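Local coordinates for phosphatidylserine synthase (Haemophilus influenzae, PDB 3HSI), which is an enzyme of the phospholipase D superfamily, a two-chain assembly whose subunits are built from mixed beta sheets packed with helices, at residues 260-263 / 264-268; 14-17 / 18-21; 402-405 / 406-410; 276-280 / 281-285. All blocks are in the same frame, centred on the assembly; numbering follows the deposited sequence.

Contact 1 (260-263 / 264-268); sequences NQVI and EDLFL
Val262 and Leu266 lie alongside each other one helical turn apart and point the same way, with Val262 CG1 3.9 Å from Leu266 CD1. The Val262 branch that touches is the one opposite its own backbone N (chi1 166°), the methyl directed toward the following turn. Ile263 and Phe267 repeat the pattern: Ile263 CG2 stands 3.9 Å from Phe267 CE2, and the ring atom Phe267 CD2 also lies 3.3 Å from Ile263 O. Both pairs belong to the later part of helix 258-268. Around them Ile263 packs on Leu376 and Leu266 on Tyr374, both of strand 374-378, while Phe267 packs on Ile291 of helix 285-296. The backbone bonds are those of a regular alpha helix. Glu264 N donates to Asn260 O at 3.0 Å with an N-H...O angle of 172°, Asp265 N to Gln261 O, Leu266 N to Val262 O and Phe267 N to Ile263 O. The Glu264 carboxylate and Asp265 OD2 turn to partners outside the helix. From its extended chain Glu264 forms a salt bridge through OE1 to Arg216 of the second subunit, while its OE2 accepts from Trp387 NE1, so a charge on this helix takes part in the subunit interface. Asp265 OD2 accepts from Asn15 ND2 of helix 8-18. Asp265 OD1 accepts a hydrogen bond from a water at 2.7 Å, and the same water donates to Gln261 O at 3.2 Å, bridging carboxylate and backbone.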
loop_
_atom_site.group_PDB
_atom_site.type_symbol
_atom_site.label_atom_id
_atom_site.label_comp_id
_atom_site.label_asym_id
_atom_site.label_seq_id
_atom_site.Cartn_x
_atom_site.Cartn_y
_atom_site.Cartn_z
ATOM N N ASN C 260 16.583 -0.286 5.826
ATOM C CA ASN C 260 15.746 -0.393 7.003
ATOM C C ASN C 260 16.219 -1.372 8.058
ATOM O O ASN C 260 16.109 -1.082 9.235
ATOM C CB ASN C 260 14.295 -0.611 6.600
ATOM C CG ASN C 260 13.778 0.572 5.807
ATOM O OD1 ASN C 260 14.365 1.653 5.852
ATOM N ND2 ASN C 260 12.722 0.383 5.081
ATOM N N GLN C 261 16.760 -2.507 7.633
ATOM C CA GLN C 261 17.386 -3.448 8.565
ATOM C C GLN C 261 18.535 -2.772 9.314
ATOM O O GLN C 261 18.641 -2.918 10.523
ATOM C CB GLN C 261 17.881 -4.712 7.832
ATOM C CG GLN C 261 16.843 -5.817 7.743
ATOM C CD GLN C 261 17.064 -6.778 6.548
ATOM O OE1 GLN C 261 18.180 -6.902 6.023
ATOM N NE2 GLN C 261 15.986 -7.439 6.110
ATOM N N VAL C 262 19.379 -2.018 8.602
ATOM C CA VAL C 262 20.449 -1.263 9.255
ATOM C C VAL C 262 19.949 -0.213 10.259
ATOM O O VAL C 262 20.421 -0.137 11.388
ATOM C CB VAL C 262 21.440 -0.645 8.218
ATOM C CG1 VAL C 262 22.322 0.412 8.874
ATOM C CG2 VAL C 262 22.304 -1.758 7.600
ATOM N N ILE C 263 18.974 0.590 9.876
ATOM C CA ILE C 263 18.384 1.529 10.837
ATOM C C ILE C 263 17.822 0.832 12.108
ATOM O O ILE C 263 18.131 1.229 13.261
ATOM C CB ILE C 263 17.330 2.430 10.124
ATOM C CG1 ILE C 263 18.032 3.210 8.991
ATOM C CG2 ILE C 263 16.605 3.341 11.136
ATOM C CD1 ILE C 263 17.090 3.813 7.883
ATOM N N GLU C 264 17.027 -0.219 11.906
ATOM C CA GLU C 264 16.472 -0.964 13.034
ATOM C C GLU C 264 17.603 -1.471 13.919
ATOM O O GLU C 264 17.531 -1.372 15.136
ATOM C CB GLU C 264 15.582 -2.134 12.559
ATOM C CG GLU C 264 14.375 -1.649 11.727
ATOM C CD GLU C 264 13.491 -2.772 11.190
ATOM O OE1 GLU C 264 13.634 -3.910 11.672
ATOM O OE2 GLU C 264 12.642 -2.520 10.289
ATOM N N ASP C 265 18.658 -1.983 13.304
ATOM C CA ASP C 265 19.785 -2.497 14.065
ATOM C C ASP C 265 20.620 -1.398 14.747
ATOM O O ASP C 265 21.183 -1.624 15.816
ATOM C CB ASP C 265 20.669 -3.406 13.184
ATOM C CG ASP C 265 19.960 -4.729 12.807
ATOM O OD1 ASP C 265 18.935 -5.087 13.463
ATOM O OD2 ASP C 265 20.416 -5.420 11.866
ATOM N N LEU C 266 20.711 -0.235 14.119
ATOM C CA LEU C 266 21.368 0.914 14.728
ATOM C C LEU C 266 20.646 1.284 16.038
ATOM O O LEU C 266 21.280 1.446 17.068
ATOM C CB LEU C 266 21.461 2.090 13.746
ATOM C CG LEU C 266 22.517 2.064 12.613
ATOM C CD1 LEU C 266 22.310 3.236 11.631
ATOM C CD2 LEU C 266 23.937 2.168 13.179
ATOM N N PHE C 267 19.321 1.332 16.010
ATOM C CA PHE C 267 18.495 1.668 17.183
ATOM C C PHE C 267 18.634 0.616 18.279
ATOM O O PHE C 267 18.616 0.944 19.463
ATOM C CB PHE C 267 17.019 1.733 16.809
ATOM C CG PHE C 267 16.561 3.056 16.244
ATOM C CD1 PHE C 267 15.391 3.656 16.717
ATOM C CD2 PHE C 267 17.248 3.675 15.215
ATOM C CE1 PHE C 267 14.951 4.863 16.182
ATOM C CE2 PHE C 267 16.804 4.886 14.671
ATOM C CZ PHE C 267 15.656 5.472 15.156
ATOM N N LEU C 268 18.739 -0.653 17.897
ATOM C CA LEU C 268 18.919 -1.699 18.903
ATOM C C LEU C 268 20.286 -1.691 19.521
ATOM O O LEU C 268 20.448 -2.222 20.599
ATOM C CB LEU C 268 18.701 -3.081 18.304
ATOM C CG LEU C 268 17.265 -3.440 17.990
ATOM C CD1 LEU C 268 17.280 -4.605 17.053
ATOM C CD2 LEU C 268 16.543 -3.756 19.278
HETATM O O HOH W 1 17.101 -5.530 11.483
#

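Contact 2 (14-17 / 18-21); sequences QNLN and NLPF
Leu16 and Leu19 share one conformation, CG opposite the carbonyl carbon and beside the backbone N (chi1 -64° and -66°), and the two lie side by side, pointing the same way. Leu16 CD2 and Leu19 CD1 come within 4.1 Å, a modest apolar contact. Leu19 CB and CG also sit close to the backbone: Leu19 CB is 3.5 Å from Leu16 O. A backbone bond accompanies the contact. Leu19 N donates to Leu16 O at 3.1 Å, a bond of the 3-10 type, from residue i+3 to residue i, with the donor well above the carbonyl plane rather than on a lone pair (58° out of it). The bond from Leu19 N to Asn15 O, 3.4 Å, is weak. Asn18 N is likewise divided between Gln14 O and Asn15 O, both weak. Such slackening marks the C-terminal end of helix 8-18, from which the chain leaves in extended form at Leu19 toward strand 22-23. A water lies beside the exit: it is placed to donate to Leu19 O (2.7 Å) and to Asn17 O, but has more acceptors in reach than protons. The same water lies in the plane of the Phe21 ring, at its edge. Phe21 itself is buried against Ser245 and Ser247 of strand 245-252, its ring meeting that of Tyr398, while Leu19 packs on Leu396 of strand 391-398.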
loop_
_atom_site.group_PDB
_atom_site.type_symbol
_atom_site.label_atom_id
_atom_site.label_comp_id
_atom_site.label_asym_id
_atom_site.label_seq_id
_atom_site.Cartn_x
_atom_site.Cartn_y
_atom_site.Cartn_z
ATOM N N GLN C 14 25.713 -8.454 15.158
ATOM C CA GLN C 14 26.212 -9.295 14.073
ATOM C C GLN C 14 26.005 -8.666 12.701
ATOM O O GLN C 14 26.931 -8.659 11.883
ATOM C CB GLN C 14 25.541 -10.680 14.087
ATOM C CG GLN C 14 25.874 -11.531 15.314
ATOM C CD GLN C 14 24.891 -12.666 15.514
ATOM O OE1 GLN C 14 24.287 -13.187 14.568
ATOM N NE2 GLN C 14 24.705 -13.041 16.761
ATOM N N ASN C 15 24.791 -8.179 12.435
ATOM C CA ASN C 15 24.512 -7.567 11.132
ATOM C C ASN C 15 25.382 -6.330 10.894
ATOM O O ASN C 15 25.934 -6.161 9.808
ATOM C CB ASN C 15 23.027 -7.240 10.955
ATOM C CG ASN C 15 22.122 -8.459 11.169
ATOM O OD1 ASN C 15 22.570 -9.624 11.102
ATOM N ND2 ASN C 15 20.855 -8.203 11.458
ATOM N N LEU C 16 25.515 -5.481 11.907
ATOM C CA LEU C 16 26.357 -4.292 11.775
ATOM C C LEU C 16 27.806 -4.687 11.547
ATOM O O LEU C 16 28.432 -4.173 10.642
ATOM C CB LEU C 16 26.178 -3.289 12.952
ATOM C CG LEU C 16 24.760 -2.674 13.059
ATOM C CD1 LEU C 16 24.549 -1.782 14.301
ATOM C CD2 LEU C 16 24.351 -1.920 11.785
ATOM N N ASN C 17 28.316 -5.629 12.329
ATOM C CA ASN C 17 29.705 -6.086 12.192
ATOM C C ASN C 17 30.010 -6.638 10.784
ATOM O O ASN C 17 31.155 -6.551 10.295
ATOM C CB ASN C 17 30.048 -7.136 13.263
ATOM C CG ASN C 17 30.127 -6.550 14.682
ATOM O OD1 ASN C 17 30.433 -5.368 14.886
ATOM N ND2 ASN C 17 29.862 -7.396 15.672
ATOM N N ASN C 18 28.976 -7.198 10.146
ATOM C CA ASN C 18 29.123 -7.829 8.842
ATOM C C ASN C 18 29.084 -6.829 7.675
ATOM O O ASN C 18 29.399 -7.193 6.558
ATOM C CB ASN C 18 28.076 -8.948 8.657
ATOM C CG ASN C 18 28.558 -10.309 9.173
ATOM O OD1 ASN C 18 29.765 -10.582 9.221
ATOM N ND2 ASN C 18 27.610 -11.179 9.544
ATOM N N LEU C 19 28.719 -5.568 7.922
ATOM C CA LEU C 19 28.757 -4.551 6.849
ATOM C C LEU C 19 30.154 -4.325 6.266
ATOM O O LEU C 19 31.132 -4.317 7.004
ATOM C CB LEU C 19 28.183 -3.203 7.328
ATOM C CG LEU C 19 26.682 -3.286 7.649
ATOM C CD1 LEU C 19 26.173 -1.961 8.154
ATOM C CD2 LEU C 19 25.875 -3.727 6.406
ATOM N N PRO C 20 30.242 -4.153 4.935
ATOM C CA PRO C 20 31.506 -3.776 4.311
ATOM C C PRO C 20 31.669 -2.256 4.337
ATOM O O PRO C 20 30.683 -1.527 4.220
ATOM C CB PRO C 20 31.342 -4.273 2.863
ATOM C CG PRO C 20 29.868 -4.120 2.568
ATOM C CD PRO C 20 29.172 -4.413 3.925
ATOM N N PHE C 21 32.894 -1.790 4.508
ATOM C CA PHE C 21 33.131 -0.385 4.744
ATOM C C PHE C 21 34.340 0.026 3.959
ATOM O O PHE C 21 35.292 -0.719 3.870
ATOM C CB PHE C 21 33.435 -0.119 6.217
ATOM C CG PHE C 21 32.220 0.100 7.046
ATOM C CD1 PHE C 21 31.582 1.348 7.047
ATOM C CD2 PHE C 21 31.715 -0.939 7.845
ATOM C CE1 PHE C 21 30.410 1.553 7.805
ATOM C CE2 PHE C 21 30.564 -0.746 8.633
ATOM C CZ PHE C 21 29.904 0.507 8.610
HETATM O O HOH W 2 31.753 -4.244 9.657
#

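Contact 3 (402-405 / 406-410); sequences QQLL and AQVEK
The flat amide of Gln407 meets Leu404 through one methyl group: Leu404 CD2 lies over one face of the amide, toward its oxygen, 3.4 Å from Gln407 OE1 and 3.8 Å from Gln407 NE2. The two side chains cross obliquely. Gln407 OE1 is also placed to accept from a water at 2.9 Å that lies somewhat out of the amide plane, and NE2 makes a weak bond to Ile29 O of strand 29-31; each end of the group thus has a polar partner. This is the start of helix 405-415, entered through a type I beta turn from Gln402 to Leu405 that follows strand 391-398. At the turn the Asp399 carboxylate accepts from Leu404 N and, weakly, from Gln403 N. Beyond it the regular helical bonds begin: Val408 N donates to Leu404 O at 2.9 Å and 172°, almost straight, and Glu409 N to Leu405 O. Leu404 is buried, packing on Phe31 and Leu244; Leu404 CB also stands 4.3 Å from Val408 CG2. Ahead of these bonds, Ala406 N and Gln407 N donate to waters. The water at Gln407 OE1 accepts from Gln407 N at 3.1 Å and is placed to donate to Gln403 O as well, though it has more acceptors in reach than protons. A second water, with the same surplus of acceptors, accepts from Ala406 N at 2.9 Å and is placed to donate to Gln402 O at 3.0 Å.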
loop_
_atom_site.group_PDB
_atom_site.type_symbol
_atom_site.label_atom_id
_atom_site.label_comp_id
_atom_site.label_asym_id
_atom_site.label_seq_id
_atom_site.Cartn_x
_atom_site.Cartn_y
_atom_site.Cartn_z
ATOM N N GLN C 402 36.580 8.009 16.710
ATOM C CA GLN C 402 36.049 9.364 16.850
ATOM C C GLN C 402 36.823 10.395 16.037
ATOM O O GLN C 402 36.965 11.527 16.450
ATOM C CB GLN C 402 35.941 9.789 18.324
ATOM C CG GLN C 402 34.778 9.110 19.075
ATOM C CD GLN C 402 34.946 7.591 19.166
ATOM O OE1 GLN C 402 34.181 6.817 18.567
ATOM N NE2 GLN C 402 35.964 7.164 19.883
ATOM N N GLN C 403 37.317 10.002 14.871
ATOM C CA GLN C 403 37.978 10.952 13.994
ATOM C C GLN C 403 37.063 12.089 13.524
ATOM O O GLN C 403 37.545 13.171 13.230
ATOM C CB GLN C 403 38.550 10.233 12.790
ATOM C CG GLN C 403 39.648 9.262 13.148
ATOM C CD GLN C 403 39.955 8.381 11.970
ATOM O OE1 GLN C 403 39.478 7.261 11.907
ATOM N NE2 GLN C 403 40.696 8.908 10.993
ATOM N N LEU C 404 35.753 11.843 13.467
ATOM C CA LEU C 404 34.798 12.867 13.022
ATOM C C LEU C 404 34.084 13.617 14.146
ATOM O O LEU C 404 33.233 14.471 13.872
ATOM C CB LEU C 404 33.715 12.248 12.137
ATOM C CG LEU C 404 33.794 12.278 10.619
ATOM C CD1 LEU C 404 32.365 12.145 10.042
ATOM C CD2 LEU C 404 34.540 13.524 10.038
ATOM N N LEU C 405 34.387 13.299 15.402
ATOM C CA LEU C 405 33.557 13.786 16.509
ATOM C C LEU C 405 33.412 15.309 16.494
ATOM O O LEU C 405 32.331 15.821 16.773
ATOM C CB LEU C 405 34.106 13.332 17.859
ATOM C CG LEU C 405 33.233 13.630 19.096
ATOM C CD1 LEU C 405 31.835 13.072 18.947
ATOM C CD2 LEU C 405 33.879 13.072 20.374
ATOM N N ALA C 406 34.496 16.030 16.184
ATOM C CA ALA C 406 34.445 17.493 16.236
ATOM C C ALA C 406 33.542 18.055 15.135
ATOM O O ALA C 406 32.741 18.942 15.381
ATOM C CB ALA C 406 35.880 18.121 16.140
ATOM N N GLN C 407 33.706 17.576 13.912
ATOM C CA GLN C 407 32.808 17.973 12.843
ATOM C C GLN C 407 31.348 17.556 13.105
ATOM O O GLN C 407 30.450 18.328 12.825
ATOM C CB GLN C 407 33.290 17.407 11.515
ATOM C CG GLN C 407 34.582 18.028 11.026
ATOM C CD GLN C 407 35.295 17.136 10.060
ATOM O OE1 GLN C 407 36.215 16.418 10.447
ATOM N NE2 GLN C 407 34.870 17.147 8.796
ATOM N N VAL C 408 31.089 16.354 13.605
ATOM C CA VAL C 408 29.669 15.945 13.900
ATOM C C VAL C 408 29.037 16.924 14.903
ATOM O O VAL C 408 27.903 17.373 14.722
ATOM C CB VAL C 408 29.552 14.488 14.446
ATOM C CG1 VAL C 408 28.166 14.207 15.073
ATOM C CG2 VAL C 408 29.824 13.468 13.356
ATOM N N GLU C 409 29.790 17.309 15.933
ATOM C CA GLU C 409 29.225 18.161 16.973
ATOM C C GLU C 409 28.982 19.579 16.475
ATOM O O GLU C 409 28.027 20.218 16.864
ATOM C CB GLU C 409 30.121 18.190 18.220
ATOM C CG GLU C 409 29.337 18.651 19.438
ATOM C CD GLU C 409 30.216 19.204 20.528
ATOM O OE1 GLU C 409 31.170 19.975 20.224
ATOM O OE2 GLU C 409 29.951 18.854 21.696
ATOM N N LYS C 410 29.875 20.072 15.634
ATOM C CA LYS C 410 29.701 21.369 15.012
ATOM C C LYS C 410 28.406 21.426 14.176
ATOM O O LYS C 410 27.627 22.382 14.295
ATOM C CB LYS C 410 30.911 21.684 14.147
ATOM C CG LYS C 410 30.723 22.888 13.252
ATOM C CD LYS C 410 32.000 23.125 12.456
ATOM C CE LYS C 410 32.290 24.595 12.306
ATOM N NZ LYS C 410 31.326 25.205 11.369
HETATM O O HOH W 3 36.984 14.549 16.191
HETATM O O HOH W 4 36.150 15.758 13.294
#

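Contact 4 (276-280 / 281-285); sequences ICTPY and FNFPR
Phe281 turns its ring away from the Tyr280 backbone that it follows. With CG opposite the backbone N (chi1 -171°), the Phe281 ring is directed away from 276-280 into helix 327-341, where it meets the ring of Phe338 and packs on Leu335. Tyr280 sends its own ring elsewhere: Pro279 CB sits over the centre of one face, and Tyr331 is a further aromatic neighbour. Next, Asn282 N donates to a water at 3.1 Å, and that water donates to Thr278 OG1 at 2.8 Å, joining the two halves of the loop across four residues. Thr278 OG1 is also bonded to Asn381 O, and the Asn282 amide reaches Lys455 O through ND2. These residues form the connection between strand 273-277 and helix 285-296, the first half of a beta-alpha-beta crossover completed by strand 300-306, which runs parallel to 273-277 in the same sheet. Phe283 then folds back toward the strand. Phe283 CZ lies 3.7 Å from Ile276 CG2, the methyl arriving at the ring edge near its plane and from the opposite direction. Thr278 CG2 lies 3.9 Å from Phe283 CZ, obliquely to the ring; with Thr278 OG1 opposite the backbone N (chi1 -179°), CG2 stands between that N and the carbonyl carbon and from there reaches the ring. Pro284 occupies the N-cap position of helix 285-296, and the preceding carbonyl, Phe283 O, accepts from Gln288 NE2.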
loop_
_atom_site.group_PDB
_atom_site.type_symbol
_atom_site.label_atom_id
_atom_site.label_comp_id
_atom_site.label_asym_id
_atom_site.label_seq_id
_atom_site.Cartn_x
_atom_site.Cartn_y
_atom_site.Cartn_z
ATOM N N ILE C 276 18.162 11.638 16.761
ATOM C CA ILE C 276 17.379 11.447 15.550
ATOM C C ILE C 276 16.896 12.799 15.070
ATOM O O ILE C 276 16.459 13.636 15.875
ATOM C CB ILE C 276 16.119 10.609 15.861
ATOM C CG1 ILE C 276 16.485 9.223 16.396
ATOM C CG2 ILE C 276 15.210 10.510 14.626
ATOM C CD1 ILE C 276 15.251 8.491 17.054
ATOM N N CYS C 277 17.028 13.038 13.771
ATOM C CA CYS C 277 16.361 14.158 13.102
ATOM C C CYS C 277 15.325 13.572 12.180
ATOM O O CYS C 277 15.608 12.623 11.447
ATOM C CB CYS C 277 17.357 14.960 12.281
ATOM S SG CYS C 277 18.206 16.203 13.267
ATOM N N THR C 278 14.124 14.125 12.212
ATOM C CA THR C 278 13.095 13.731 11.275
ATOM C C THR C 278 12.274 14.996 11.020
ATOM O O THR C 278 12.083 15.812 11.957
ATOM C CB THR C 278 12.213 12.538 11.862
ATOM O OG1 THR C 278 11.225 12.150 10.909
ATOM C CG2 THR C 278 11.491 12.929 13.109
ATOM N N PRO C 279 11.779 15.181 9.772
ATOM C CA PRO C 279 10.926 16.344 9.472
ATOM C C PRO C 279 9.619 16.359 10.265
ATOM O O PRO C 279 9.311 17.364 10.927
ATOM C CB PRO C 279 10.628 16.188 7.987
ATOM C CG PRO C 279 11.638 15.178 7.497
ATOM C CD PRO C 279 11.924 14.289 8.611
ATOM N N TYR C 280 8.887 15.251 10.216
ATOM C CA TYR C 280 7.585 15.090 10.906
ATOM C C TYR C 280 7.763 14.032 11.970
ATOM O O TYR C 280 8.433 13.042 11.730
ATOM C CB TYR C 280 6.470 14.615 9.926
ATOM C CG TYR C 280 6.675 15.121 8.506
ATOM C CD1 TYR C 280 6.419 16.453 8.185
ATOM C CD2 TYR C 280 7.202 14.293 7.510
ATOM C CE1 TYR C 280 6.648 16.958 6.900
ATOM C CE2 TYR C 280 7.439 14.781 6.210
ATOM C CZ TYR C 280 7.146 16.124 5.913
ATOM O OH TYR C 280 7.365 16.642 4.642
ATOM N N PHE C 281 7.133 14.208 13.121
ATOM C CA PHE C 281 7.065 13.142 14.088
ATOM C C PHE C 281 6.095 12.050 13.641
ATOM O O PHE C 281 4.907 12.093 13.967
ATOM C CB PHE C 281 6.647 13.670 15.456
ATOM C CG PHE C 281 6.777 12.666 16.525
ATOM C CD1 PHE C 281 8.031 12.393 17.083
ATOM C CD2 PHE C 281 5.669 11.958 16.960
ATOM C CE1 PHE C 281 8.173 11.471 18.080
ATOM C CE2 PHE C 281 5.797 11.008 17.961
ATOM C CZ PHE C 281 7.050 10.764 18.520
ATOM N N ASN C 282 6.609 11.054 12.927
ATOM C CA ASN C 282 5.728 9.971 12.405
ATOM C C ASN C 282 6.509 8.683 12.189
ATOM O O ASN C 282 6.599 8.224 11.062
ATOM C CB ASN C 282 5.029 10.410 11.086
ATOM C CG ASN C 282 3.980 9.396 10.598
ATOM O OD1 ASN C 282 3.262 8.799 11.398
ATOM N ND2 ASN C 282 3.893 9.205 9.277
ATOM N N PHE C 283 7.057 8.110 13.275
ATOM C CA PHE C 283 7.905 6.912 13.179
ATOM C C PHE C 283 7.086 5.678 12.834
ATOM O O PHE C 283 5.937 5.552 13.266
ATOM C CB PHE C 283 8.710 6.654 14.467
ATOM C CG PHE C 283 9.729 7.706 14.757
ATOM C CD1 PHE C 283 10.804 7.897 13.908
ATOM C CD2 PHE C 283 9.631 8.491 15.893
ATOM C CE1 PHE C 283 11.757 8.925 14.160
ATOM C CE2 PHE C 283 10.572 9.484 16.161
ATOM C CZ PHE C 283 11.634 9.712 15.282
ATOM N N PRO C 284 7.678 4.773 12.050
ATOM C CA PRO C 284 7.133 3.444 11.920
ATOM C C PRO C 284 6.993 2.855 13.314
ATOM O O PRO C 284 7.799 3.177 14.190
ATOM C CB PRO C 284 8.214 2.678 11.136
ATOM C CG PRO C 284 9.179 3.681 10.667
ATOM C CD PRO C 284 9.042 4.894 11.498
ATOM N N ARG C 285 5.963 2.024 13.533
ATOM C CA ARG C 285 5.760 1.350 14.820
ATOM C C ARG C 285 6.993 0.623 15.291
ATOM O O ARG C 285 7.294 0.650 16.475
ATOM C CB ARG C 285 4.538 0.355 14.788
HETATM O O HOH W 5 9.274 10.326 11.581
#

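In chain order the contacts run 2, 1, 4, 3. Each is local, between adjoining segments, so all stand in series and none nests within or crosses another. Contact 2 closes the exit from helix 8-18, contact 1 lies within helix 258-268, joining successive turns, contact 4 bends the chain between strand 273-277 and helix 285-296, and contact 3 turns it from strand 391-398 into helix 405-415. Contact 1 touches two of the others: Val262 CG2 packs 3.9 Å from Leu19 CD1 of contact 2, and Phe267 CZ lies 3.6 Å from Ile276 CD1 of contact 4. Contact 3 is separate, its nearest atoms about 10 Å from contact 4.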